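Local coordinates for cytochrome P450 CYP260B1 (Sorangium cellulosum, PDB 5HIW), which is a bacterial cytochrome P450, a largely helical haem protein that carries protoporphyrin IX with its iron in the interior of the fold, at residues A[61-66]-A[276-281]; A[138-143]-A[197-202]; A[122-127]-A[236-241]. All blocks are in the same frame, centred on the assembly; numbering follows the deposited sequence. Where two conformers were deposited one is given.

Contact 1 of 3, residues A[61-66]-A[276-281]; sequences RTYDTG and AGIVRF. With HEM (protoporphyrin IX containing Fe), chain B.
R61 lies over the ring of F281, and its chain can be followed from the backbone outward. R61 CB sits 3.8 Å from F281 CB. CG is anti to the backbone N (chi1 -179°), on the way to CD over the ring. CD then rests over the middle of the ring, 3.6 Å from the centroid of F281 and only 3° off its normal, a CH-pi contact. The chain bends at chi3, and R61 NE stays over the same face as CD, 3.6 Å from F281 CE1. The guanidinium is tilted steeply against the ring and adds at most a weak cation-pi attraction; its charge is answered instead by a salt bridge from NE to E283. T62 CG2 meets the same ring at its edge. Residues 61-63 form a short 3-10 turn after strand 58-59, an edge strand of the mixed sheet of this P450, and 277-282 runs between 58-59 and 298-302, bonded to both. The other branch of T62, OG1, touches V279 CG1 at 3.5 Å and is hydrogen-bonded to a water (2.7 Å) that donates to V279 O. The same carbonyl oxygen accepts from R280 NH2 at 3.0 Å, the donor standing above the carbonyl plane. R280 points its CB away from the turn, but its bent chain brings the guanidinium back to the haem, where it grips one propionate with two nearly straight bonds, NH1 to O1A at 2.7 Å and NH2 to O2A at 2.8 Å. In one of its two conformers Y63 OH donates to O2A as well, and that propionate oxygen lies in the plane of the tyrosine ring. H336, H80 and R84 also hydrogen-bond to the haem.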
loop_
_atom_site.group_PDB
_atom_site.type_symbol
_atom_site.label_atom_id
_atom_site.label_comp_id
_atom_site.label_asym_id
_atom_site.label_seq_id
_atom_site.Cartn_x
_atom_site.Cartn_y
_atom_site.Cartn_z
ATOM N N ARG A 61 7.363 -1.169 17.855
ATOM C CA ARG A 61 7.382 -2.407 18.660
ATOM C C ARG A 61 6.167 -3.296 18.403
ATOM O O ARG A 61 6.295 -4.522 18.368
ATOM C CB ARG A 61 7.451 -2.023 20.167
ATOM C CG ARG A 61 7.507 -3.226 21.131
ATOM C CD ARG A 61 7.279 -2.789 22.543
ATOM N NE ARG A 61 8.407 -2.042 23.006
ATOM C CZ ARG A 61 9.491 -2.598 23.561
ATOM N NH1 ARG A 61 9.600 -3.915 23.697
ATOM N NH2 ARG A 61 10.476 -1.826 23.958
ATOM N N THR A 62 5.013 -2.676 18.131
ATOM C CA THR A 62 3.757 -3.438 17.961
ATOM C C THR A 62 3.810 -4.334 16.762
ATOM O O THR A 62 3.161 -5.375 16.742
ATOM C CB THR A 62 2.492 -2.570 17.846
ATOM O OG1 THR A 62 2.564 -1.793 16.665
ATOM C CG2 THR A 62 2.299 -1.667 19.027
ATOM N N TYR A 63 4.660 -4.004 15.787
ATOM C CA TYR A 63 4.790 -4.825 14.578
ATOM C C TYR A 63 5.648 -6.047 14.822
ATOM O O TYR A 63 5.653 -6.928 13.994
ATOM C CB TYR A 63 5.546 -4.112 13.446
ATOM C CG TYR A 63 4.843 -3.129 12.531
ATOM C CD1 TYR A 63 4.003 -3.557 11.484
ATOM C CD2 TYR A 63 5.158 -1.775 12.595
ATOM C CE1 TYR A 63 3.410 -2.627 10.615
ATOM C CE2 TYR A 63 4.599 -0.850 11.716
ATOM C CZ TYR A 63 3.724 -1.267 10.733
ATOM O OH TYR A 63 3.215 -0.308 9.871
ATOM N N ASP A 64 6.441 -6.061 15.907
ATOM C CA ASP A 64 7.526 -7.077 16.124
ATOM C C ASP A 64 7.014 -8.367 16.775
ATOM O O ASP A 64 7.305 -8.664 17.944
ATOM C CB ASP A 64 8.613 -6.440 16.970
ATOM C CG ASP A 64 9.940 -7.126 16.865
ATOM O OD1 ASP A 64 10.133 -8.021 16.041
ATOM O OD2 ASP A 64 10.864 -6.693 17.598
ATOM N N THR A 65 6.280 -9.118 15.965
ATOM C CA THR A 65 5.536 -10.274 16.390
ATOM C C THR A 65 5.254 -11.178 15.187
ATOM O O THR A 65 5.189 -10.745 14.001
ATOM C CB THR A 65 4.225 -9.876 17.089
ATOM O OG1 THR A 65 3.647 -11.041 17.674
ATOM C CG2 THR A 65 3.227 -9.313 16.091
ATOM N N GLY A 66 5.099 -12.453 15.491
ATOM C CA GLY A 66 4.778 -13.421 14.486
ATOM C C GLY A 66 5.774 -13.391 13.382
ATOM O O GLY A 66 6.969 -13.253 13.642
ATOM N N ALA A 276 -5.102 3.987 5.173
ATOM C CA ALA A 276 -5.793 4.726 6.245
ATOM C C ALA A 276 -4.943 5.105 7.449
ATOM O O ALA A 276 -5.183 6.127 8.059
ATOM C CB ALA A 276 -6.990 3.978 6.752
ATOM N N GLY A 277 -3.994 4.281 7.816
ATOM C CA GLY A 277 -3.279 4.539 9.043
ATOM C C GLY A 277 -2.232 3.508 9.337
ATOM O O GLY A 277 -2.117 2.444 8.644
ATOM N N ILE A 278 -1.411 3.867 10.316
ATOM C CA ILE A 278 -0.367 3.023 10.813
ATOM C C ILE A 278 -0.292 3.201 12.315
ATOM O O ILE A 278 -0.819 4.203 12.887
ATOM C CB ILE A 278 1.012 3.326 10.203
ATOM C CG1 ILE A 278 1.280 4.793 10.266
ATOM C CG2 ILE A 278 1.108 2.768 8.801
ATOM C CD1 ILE A 278 2.563 5.212 9.597
ATOM N N VAL A 279 0.406 2.264 12.944
ATOM C CA VAL A 279 0.388 2.172 14.350
ATOM C C VAL A 279 1.816 2.384 14.934
ATOM O O VAL A 279 2.807 2.016 14.300
ATOM C CB VAL A 279 -0.115 0.774 14.744
ATOM C CG1 VAL A 279 0.007 0.624 16.230
ATOM C CG2 VAL A 279 -1.568 0.576 14.238
ATOM N N ARG A 280 1.882 3.054 16.088
ATOM C CA ARG A 280 3.116 3.221 16.915
ATOM C C ARG A 280 2.885 2.816 18.384
ATOM O O ARG A 280 1.725 2.753 18.845
ATOM C CB ARG A 280 3.572 4.666 16.827
ATOM C CG ARG A 280 3.978 5.141 15.404
ATOM C CD ARG A 280 5.310 4.491 15.041
ATOM N NE ARG A 280 5.929 4.865 13.785
ATOM C CZ ARG A 280 5.710 4.280 12.591
ATOM N NH1 ARG A 280 6.366 4.692 11.532
ATOM N NH2 ARG A 280 4.780 3.345 12.467
ATOM N N PHE A 281 3.992 2.533 19.061
ATOM C CA PHE A 281 4.061 2.056 20.458
ATOM C C PHE A 281 4.701 3.171 21.258
ATOM O O PHE A 281 5.742 3.695 20.872
ATOM C CB PHE A 281 4.859 0.787 20.580
ATOM C CG PHE A 281 4.957 0.295 22.025
ATOM C CD1 PHE A 281 5.950 0.802 22.875
ATOM C CD2 PHE A 281 3.982 -0.546 22.556
ATOM C CE1 PHE A 281 6.021 0.428 24.214
ATOM C CE2 PHE A 281 4.067 -0.963 23.897
ATOM C CZ PHE A 281 5.070 -0.458 24.720
HETATM C CHA HEM B . 6.494 0.819 4.680
HETATM C CHB HEM B . 2.413 2.108 2.373
HETATM C CHC HEM B . 3.789 -0.412 -1.473
HETATM C CHD HEM B . 7.247 -2.384 1.193
HETATM C C1A HEM B . 5.318 1.445 4.381
HETATM C C2A HEM B . 4.622 2.360 5.217
HETATM C C3A HEM B . 3.491 2.756 4.553
HETATM C C4A HEM B . 3.427 1.985 3.346
HETATM C CMA HEM B . 2.421 3.730 5.085
HETATM C CAA HEM B . 5.125 2.927 6.540
HETATM C CBA HEM B . 4.870 1.916 7.670
HETATM C CGA HEM B . 5.095 2.502 9.021
HETATM O O1A HEM B . 5.728 3.601 9.141
HETATM O O2A HEM B . 4.494 2.011 10.009
HETATM C C1B HEM B . 2.400 1.510 1.171
HETATM C C2B HEM B . 1.406 1.807 0.176
HETATM C C3B HEM B . 1.821 1.091 -0.930
HETATM C C4B HEM B . 3.032 0.344 -0.583
HETATM C CMB HEM B . 0.125 2.656 0.256
HETATM C CAB HEM B . 1.044 1.080 -2.145
HETATM C CBB HEM B . 1.086 0.276 -3.154
HETATM C C1C HEM B . 4.882 -1.186 -1.084
HETATM C C2C HEM B . 5.565 -2.052 -1.997
HETATM C C3C HEM B . 6.542 -2.614 -1.223
HETATM C C4C HEM B . 6.420 -2.141 0.118
HETATM C CMC HEM B . 5.134 -2.168 -3.440
HETATM C CAC HEM B . 7.579 -3.579 -1.636
HETATM C CBC HEM B . 8.036 -3.591 -2.879
HETATM C C1D HEM B . 7.288 -1.626 2.357
HETATM C C2D HEM B . 8.327 -1.918 3.380
HETATM C C3D HEM B . 8.122 -1.041 4.355
HETATM C C4D HEM B . 6.995 -0.208 3.909
HETATM C CMD HEM B . 9.348 -3.040 3.378
HETATM C CAD HEM B . 8.951 -0.832 5.634
HETATM C CBD HEM B . 9.994 0.232 5.347
HETATM C CGD HEM B . 10.914 0.505 6.544
HETATM O O1D HEM B . 10.578 0.224 7.736
HETATM O O2D HEM B . 12.056 1.048 6.372
HETATM N NA HEM B . 4.554 1.252 3.210
HETATM N NB HEM B . 3.387 0.759 0.629
HETATM N NC HEM B . 5.413 -1.189 0.129
HETATM N ND HEM B . 6.491 -0.596 2.732
HETATM FE FE HEM B . 5.000 0.089 1.694
HETATM O O HOH W 1 4.217 -0.307 15.109
HETATM O O HOH W 2 3.695 -1.553 2.625
#

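Contact 2 of 3, residues A[138-143]-A[197-202]; sequences ALFGLP and DTLLGE
L139 and F140, in the last turn of helix 130-140, run up against L199 and L200, in the first turn of helix 199-209; the CA atoms of F140 and L200 are 4.9 Å apart. By their order in the chain these are probably the E and H helices of the P450 fold. L139 O reaches across to two consecutive amides, accepting weak hydrogen bonds from L199 N at 3.0 Å and from L200 N at 3.4 Å. The first is strongly bent, with an angle of 126° at the hydrogen. G141, with positive phi (73°), is the first residue to leave helical geometry. T198 is the N-cap of the other helix: its OG1 accepts from G201 N at 2.9 Å and is also hydrogen-bonded to the S196 hydroxyl, while its CB packs 3.4 Å from L139 O.

Among the side chains, F140 and L199 lie alongside each other and point the same way. L199 has CG anti to the backbone N (chi1 -178°), and its CD2 comes within 3.7 Å of F140 CE1. L139 CB covers the middle of one face of the F140 ring. L200 crosses the phenylalanine at a slant; its CB lies 4.1 Å from F140 CD1, and its CD1 packs 3.7 Å from F140 O. V222, L225 and I226 of helix 218-229 also touch F140, and V222 and L184 touch L200, so the apolar side of the junction faces other helices. E202, one turn further on, forms salt bridges with R94 and R98.

The polar part of this junction thus joins the carbonyl end of one helix to the amide end of another through weak bonds; the partial charges at the two ends would probably attract, with leucine and phenylalanine side chains packed beside them.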
loop_
_atom_site.group_PDB
_atom_site.type_symbol
_atom_site.label_atom_id
_atom_site.label_comp_id
_atom_site.label_asym_id
_atom_site.label_seq_id
_atom_site.Cartn_x
_atom_site.Cartn_y
_atom_site.Cartn_z
ATOM N N ALA A 138 6.446 -13.180 -11.002
ATOM C CA ALA A 138 7.472 -12.888 -12.035
ATOM C C ALA A 138 8.700 -12.214 -11.502
ATOM O O ALA A 138 9.822 -12.543 -11.928
ATOM C CB ALA A 138 6.922 -12.100 -13.127
ATOM N N LEU A 139 8.513 -11.242 -10.620
ATOM C CA LEU A 139 9.659 -10.614 -9.924
ATOM C C LEU A 139 10.504 -11.588 -9.152
ATOM O O LEU A 139 11.710 -11.395 -9.077
ATOM C CB LEU A 139 9.266 -9.503 -8.962
ATOM C CG LEU A 139 8.756 -8.211 -9.595
ATOM C CD1 LEU A 139 8.249 -7.238 -8.517
ATOM C CD2 LEU A 139 9.807 -7.457 -10.408
ATOM N N PHE A 140 9.883 -12.571 -8.489
ATOM C CA PHE A 140 10.609 -13.380 -7.581
ATOM C C PHE A 140 10.865 -14.838 -8.024
ATOM O O PHE A 140 11.348 -15.627 -7.201
ATOM C CB PHE A 140 10.019 -13.300 -6.174
ATOM C CG PHE A 140 9.941 -11.885 -5.602
ATOM C CD1 PHE A 140 11.119 -11.149 -5.340
ATOM C CD2 PHE A 140 8.715 -11.271 -5.331
ATOM C CE1 PHE A 140 11.039 -9.853 -4.814
ATOM C CE2 PHE A 140 8.629 -9.998 -4.856
ATOM C CZ PHE A 140 9.799 -9.279 -4.548
ATOM N N GLY A 141 10.627 -15.126 -9.288
ATOM C CA GLY A 141 10.999 -16.413 -9.927
ATOM C C GLY A 141 10.069 -17.512 -9.436
ATOM O O GLY A 141 10.428 -18.670 -9.484
ATOM N N LEU A 142 8.887 -17.143 -8.951
ATOM C CA LEU A 142 7.909 -18.162 -8.543
ATOM C C LEU A 142 7.191 -18.674 -9.746
ATOM O O LEU A 142 6.794 -17.949 -10.622
ATOM C CB LEU A 142 6.948 -17.656 -7.475
ATOM C CG LEU A 142 7.525 -17.287 -6.138
ATOM C CD1 LEU A 142 6.601 -16.350 -5.319
ATOM C CD2 LEU A 142 7.815 -18.527 -5.316
ATOM N N PRO A 143 6.890 -19.951 -9.752
ATOM C CA PRO A 143 6.303 -20.591 -10.927
ATOM C C PRO A 143 4.910 -20.140 -11.219
ATOM O O PRO A 143 4.139 -20.049 -10.290
ATOM C CB PRO A 143 6.278 -22.111 -10.554
ATOM C CG PRO A 143 6.891 -22.211 -9.200
ATOM C CD PRO A 143 7.192 -20.838 -8.642
ATOM N N ASP A 197 18.113 -13.382 -13.875
ATOM C CA ASP A 197 17.772 -11.979 -14.140
ATOM C C ASP A 197 16.558 -11.480 -13.306
ATOM O O ASP A 197 15.958 -10.499 -13.665
ATOM C CB ASP A 197 17.443 -11.808 -15.645
ATOM C CG ASP A 197 16.427 -12.862 -16.156
ATOM O OD1 ASP A 197 15.909 -13.653 -15.314
ATOM O OD2 ASP A 197 16.159 -12.931 -17.394
ATOM N N THR A 198 16.170 -12.134 -12.214
ATOM C CA THR A 198 14.967 -11.654 -11.534
ATOM C C THR A 198 15.332 -10.731 -10.440
ATOM O O THR A 198 16.522 -10.612 -10.052
ATOM C CB THR A 198 14.211 -12.834 -10.915
ATOM O OG1 THR A 198 15.005 -13.328 -9.830
ATOM C CG2 THR A 198 13.849 -13.883 -11.965
ATOM N N LEU A 199 14.316 -10.099 -9.834
ATOM C CA LEU A 199 14.596 -9.262 -8.727
ATOM C C LEU A 199 15.150 -10.115 -7.572
ATOM O O LEU A 199 16.025 -9.648 -6.835
ATOM C CB LEU A 199 13.349 -8.500 -8.259
ATOM C CG LEU A 199 13.522 -7.520 -7.100
ATOM C CD1 LEU A 199 14.564 -6.412 -7.428
ATOM C CD2 LEU A 199 12.157 -6.949 -6.769
ATOM N N LEU A 200 14.677 -11.370 -7.442
ATOM C CA LEU A 200 15.138 -12.192 -6.310
ATOM C C LEU A 200 16.603 -12.373 -6.609
ATOM O O LEU A 200 17.445 -12.360 -5.709
ATOM C CB LEU A 200 14.391 -13.547 -6.182
ATOM C CG LEU A 200 14.998 -14.403 -5.066
ATOM C CD1 LEU A 200 13.931 -15.351 -4.503
ATOM C CD2 LEU A 200 16.180 -15.221 -5.613
ATOM N N GLY A 201 16.940 -12.519 -7.856
ATOM C CA GLY A 201 18.404 -12.504 -8.221
ATOM C C GLY A 201 19.259 -11.287 -7.842
ATOM O O GLY A 201 20.380 -11.452 -7.334
ATOM N N GLU A 202 18.758 -10.069 -8.058
ATOM C CA GLU A 202 19.435 -8.843 -7.612
ATOM C C GLU A 202 19.532 -8.857 -6.079
ATOM O O GLU A 202 20.488 -8.335 -5.500
ATOM C CB GLU A 202 18.637 -7.548 -7.945
ATOM C CG GLU A 202 18.416 -7.208 -9.428
ATOM C CD GLU A 202 19.461 -6.265 -9.986
ATOM O OE1 GLU A 202 20.201 -5.676 -9.154
ATOM O OE2 GLU A 202 19.482 -6.104 -11.227
#

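Contact 3 of 3, residues A[122-127]-A[236-241]; sequences ELFDDF and MLANLL. With HEM (protoporphyrin IX containing Fe), chain B.
L241 CD1 is the methyl that meets two residues: it lies 3.7 Å from F127 CD2 and 3.8 Å from L123 CB. With CG anti to the backbone N (chi1 -178°), F127 reaches out from helix 123-128 towards helix 232-245, and its CE2 meets L237 CD2 more distantly, at 4.1 Å. F124 adds a separate touch, its ring receiving A238 CB at the edge, in plane, 3.7 Å from F124 CD1. F124 and A238 have the shortest CA separation between the segments, 5.8 Å, consistent with the small alanine side chain, while the axes of the two short segments pass 9.9 Å apart at 128° between their directions. The whole interface is apolar and buried.

The polar side of 122-127 is different. E122 caps the helix with both carboxylate oxygens, OE1 accepting from D125 N at 2.9 Å and OE2 from F124 N at 3.0 Å, each amide standing above the carboxylate plane. R377 forms salt bridges with E122 and with D125, which is exposed to solvent.

Helix 232-245, probably the later half of the long central helix of the P450 fold, is backed by helix 341-358, with A348 against L237 and L355 against L241, and by helix 261-271 along M236 and L240. M236 also turns its sulfur to a haem vinyl group. Helix 123-128 follows strand 120-122, and L123 has a backbone hydrogen bond with I387, just before strand 388-390.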
loop_
_atom_site.group_PDB
_atom_site.type_symbol
_atom_site.label_atom_id
_atom_site.label_comp_id
_atom_site.label_asym_id
_atom_site.label_seq_id
_atom_site.Cartn_x
_atom_site.Cartn_y
_atom_site.Cartn_z
ATOM N N GLU A 122 -15.268 -5.626 -13.695
ATOM C CA GLU A 122 -15.141 -5.185 -12.375
ATOM C C GLU A 122 -13.610 -5.073 -12.196
ATOM O O GLU A 122 -12.907 -6.121 -12.061
ATOM C CB GLU A 122 -15.747 -6.231 -11.497
ATOM C CG GLU A 122 -16.052 -5.891 -10.084
ATOM C CD GLU A 122 -14.774 -5.624 -9.291
ATOM O OE1 GLU A 122 -14.152 -6.563 -8.794
ATOM O OE2 GLU A 122 -14.405 -4.459 -9.210
ATOM N N LEU A 123 -13.087 -3.843 -12.225
ATOM C CA LEU A 123 -11.629 -3.632 -12.364
ATOM C C LEU A 123 -10.869 -3.866 -11.047
ATOM O O LEU A 123 -9.648 -3.903 -11.078
ATOM C CB LEU A 123 -11.318 -2.250 -12.896
ATOM C CG LEU A 123 -11.742 -1.929 -14.308
ATOM C CD1 LEU A 123 -11.530 -0.449 -14.672
ATOM C CD2 LEU A 123 -11.072 -2.793 -15.321
ATOM N N PHE A 124 -11.534 -4.046 -9.933
ATOM C CA PHE A 124 -10.834 -4.505 -8.732
ATOM C C PHE A 124 -10.368 -5.956 -9.006
ATOM O O PHE A 124 -9.196 -6.225 -9.074
ATOM C CB PHE A 124 -11.621 -4.459 -7.443
ATOM C CG PHE A 124 -10.768 -4.750 -6.228
ATOM C CD1 PHE A 124 -9.993 -3.796 -5.684
ATOM C CD2 PHE A 124 -10.702 -6.057 -5.686
ATOM C CE1 PHE A 124 -9.149 -4.061 -4.606
ATOM C CE2 PHE A 124 -9.863 -6.353 -4.640
ATOM C CZ PHE A 124 -9.041 -5.338 -4.096
ATOM N N ASP A 125 -11.319 -6.863 -9.219
ATOM C CA ASP A 125 -10.961 -8.255 -9.494
ATOM C C ASP A 125 -10.138 -8.404 -10.757
ATOM O O ASP A 125 -9.185 -9.220 -10.791
ATOM C CB ASP A 125 -12.259 -9.079 -9.643
ATOM C CG ASP A 125 -12.960 -9.384 -8.326
ATOM O OD1 ASP A 125 -12.445 -9.148 -7.217
ATOM O OD2 ASP A 125 -14.100 -9.895 -8.389
ATOM N N ASP A 126 -10.506 -7.674 -11.832
ATOM C CA ASP A 126 -9.985 -7.864 -13.197
ATOM C C ASP A 126 -8.671 -7.086 -13.528
ATOM O O ASP A 126 -8.108 -7.244 -14.607
ATOM C CB ASP A 126 -11.105 -7.431 -14.251
ATOM C CG ASP A 126 -12.398 -8.391 -14.248
ATOM O OD1 ASP A 126 -12.234 -9.506 -13.752
ATOM O OD2 ASP A 126 -13.538 -7.985 -14.638
ATOM N N PHE A 127 -8.251 -6.182 -12.652
ATOM C CA PHE A 127 -7.050 -5.376 -12.842
ATOM C C PHE A 127 -6.300 -5.186 -11.520
ATOM O O PHE A 127 -5.104 -5.518 -11.457
ATOM C CB PHE A 127 -7.415 -4.039 -13.443
ATOM C CG PHE A 127 -6.238 -3.154 -13.733
ATOM C CD1 PHE A 127 -5.533 -3.287 -14.881
ATOM C CD2 PHE A 127 -5.811 -2.227 -12.769
ATOM C CE1 PHE A 127 -4.483 -2.428 -15.174
ATOM C CE2 PHE A 127 -4.752 -1.392 -13.036
ATOM C CZ PHE A 127 -4.084 -1.513 -14.235
ATOM N N MET A 236 -3.991 0.596 -3.911
ATOM C CA MET A 236 -3.523 1.794 -4.678
ATOM C C MET A 236 -4.034 1.843 -6.083
ATOM O O MET A 236 -4.507 2.893 -6.581
ATOM C CB MET A 236 -1.987 1.879 -4.687
ATOM C CG MET A 236 -1.426 2.960 -5.673
ATOM S SD MET A 236 0.287 3.352 -5.204
ATOM C CE MET A 236 0.561 4.750 -6.311
ATOM N N LEU A 237 -3.977 0.697 -6.768
ATOM C CA LEU A 237 -4.534 0.627 -8.095
ATOM C C LEU A 237 -6.021 0.837 -8.085
ATOM O O LEU A 237 -6.524 1.555 -8.966
ATOM C CB LEU A 237 -4.181 -0.690 -8.788
ATOM C CG LEU A 237 -2.679 -0.989 -9.111
ATOM C CD1 LEU A 237 -2.513 -2.431 -9.623
ATOM C CD2 LEU A 237 -2.183 0.016 -10.102
ATOM N N ALA A 238 -6.725 0.269 -7.103
ATOM C CA ALA A 238 -8.133 0.392 -7.035
ATOM C C ALA A 238 -8.507 1.889 -6.929
ATOM O O ALA A 238 -9.336 2.390 -7.671
ATOM C CB ALA A 238 -8.722 -0.336 -5.830
ATOM N N ASN A 239 -7.874 2.611 -6.021
ATOM C CA ASN A 239 -8.298 4.010 -5.819
ATOM C C ASN A 239 -7.811 4.964 -6.893
ATOM O O ASN A 239 -8.436 5.979 -7.143
ATOM C CB ASN A 239 -7.822 4.451 -4.474
ATOM C CG ASN A 239 -8.514 3.719 -3.333
ATOM O OD1 ASN A 239 -9.353 2.841 -3.526
ATOM N ND2 ASN A 239 -8.212 4.126 -2.159
ATOM N N LEU A 240 -6.785 4.581 -7.667
ATOM C CA LEU A 240 -6.395 5.294 -8.837
ATOM C C LEU A 240 -7.459 5.163 -9.891
ATOM O O LEU A 240 -7.934 6.138 -10.506
ATOM C CB LEU A 240 -5.030 4.784 -9.326
ATOM C CG LEU A 240 -4.542 5.326 -10.644
ATOM C CD1 LEU A 240 -4.596 6.816 -10.714
ATOM C CD2 LEU A 240 -3.169 4.741 -11.048
ATOM N N LEU A 241 -7.942 3.939 -10.094
ATOM C CA LEU A 241 -8.955 3.771 -11.062
ATOM C C LEU A 241 -10.241 4.530 -10.625
ATOM O O LEU A 241 -10.896 5.051 -11.474
ATOM C CB LEU A 241 -9.269 2.300 -11.227
ATOM C CG LEU A 241 -8.164 1.579 -12.018
ATOM C CD1 LEU A 241 -8.545 0.129 -11.959
ATOM C CD2 LEU A 241 -7.983 2.014 -13.420
HETATM C CHA HEM B . 6.494 0.819 4.680
HETATM C CHB HEM B . 2.413 2.108 2.373
HETATM C CHC HEM B . 3.789 -0.412 -1.473
HETATM C CHD HEM B . 7.247 -2.384 1.193
HETATM C C1A HEM B . 5.318 1.445 4.381
HETATM C C2A HEM B . 4.622 2.360 5.217
HETATM C C3A HEM B . 3.491 2.756 4.553
HETATM C C4A HEM B . 3.427 1.985 3.346
HETATM C CMA HEM B . 2.421 3.730 5.085
HETATM C CAA HEM B . 5.125 2.927 6.540
HETATM C CBA HEM B . 4.870 1.916 7.670
HETATM C CGA HEM B . 5.095 2.502 9.021
HETATM O O1A HEM B . 5.728 3.601 9.141
HETATM O O2A HEM B . 4.494 2.011 10.009
HETATM C C1B HEM B . 2.400 1.510 1.171
HETATM C C2B HEM B . 1.406 1.807 0.176
HETATM C C3B HEM B . 1.821 1.091 -0.930
HETATM C C4B HEM B . 3.032 0.344 -0.583
HETATM C CMB HEM B . 0.125 2.656 0.256
HETATM C CAB HEM B . 1.044 1.080 -2.145
HETATM C CBB HEM B . 1.086 0.276 -3.154
HETATM C C1C HEM B . 4.882 -1.186 -1.084
HETATM C C2C HEM B . 5.565 -2.052 -1.997
HETATM C C3C HEM B . 6.542 -2.614 -1.223
HETATM C C4C HEM B . 6.420 -2.141 0.118
HETATM C CMC HEM B . 5.134 -2.168 -3.440
HETATM C CAC HEM B . 7.579 -3.579 -1.636
HETATM C CBC HEM B . 8.036 -3.591 -2.879
HETATM C C1D HEM B . 7.288 -1.626 2.357
HETATM C C2D HEM B . 8.327 -1.918 3.380
HETATM C C3D HEM B . 8.122 -1.041 4.355
HETATM C C4D HEM B . 6.995 -0.208 3.909
HETATM C CMD HEM B . 9.348 -3.040 3.378
HETATM C CAD HEM B . 8.951 -0.832 5.634
HETATM C CBD HEM B . 9.994 0.232 5.347
HETATM C CGD HEM B . 10.914 0.505 6.544
HETATM O O1D HEM B . 10.578 0.224 7.736
HETATM O O2D HEM B . 12.056 1.048 6.372
HETATM N NA HEM B . 4.554 1.252 3.210
HETATM N NB HEM B . 3.387 0.759 0.629
HETATM N NC HEM B . 5.413 -1.189 0.129
HETATM N ND HEM B . 6.491 -0.596 2.732
HETATM FE FE HEM B . 5.000 0.089 1.694
HETATM O O HOH W 2 3.695 -1.553 2.625
#

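Contact 3 is the buried core member of the set, wholly apolar between its helices, whereas contacts 1 and 2 are only partly buried. Contacts 1 and 3 lie on opposite sides of the centre of the chain yet both reach the haem, contact 1 with charged and hydroxyl groups at a propionate, contact 3 with a methionine at a vinyl group. Contact 1 sets a 3-10 turn against a strand of the sheet; contacts 2 and 3 join helices, and the consecutive helices 123-128 and 130-140 supply one segment to each. In contact 2 weak backbone hydrogen bonds link two helix ends, while contact 1 relies on a water and an arginine laid over a ring.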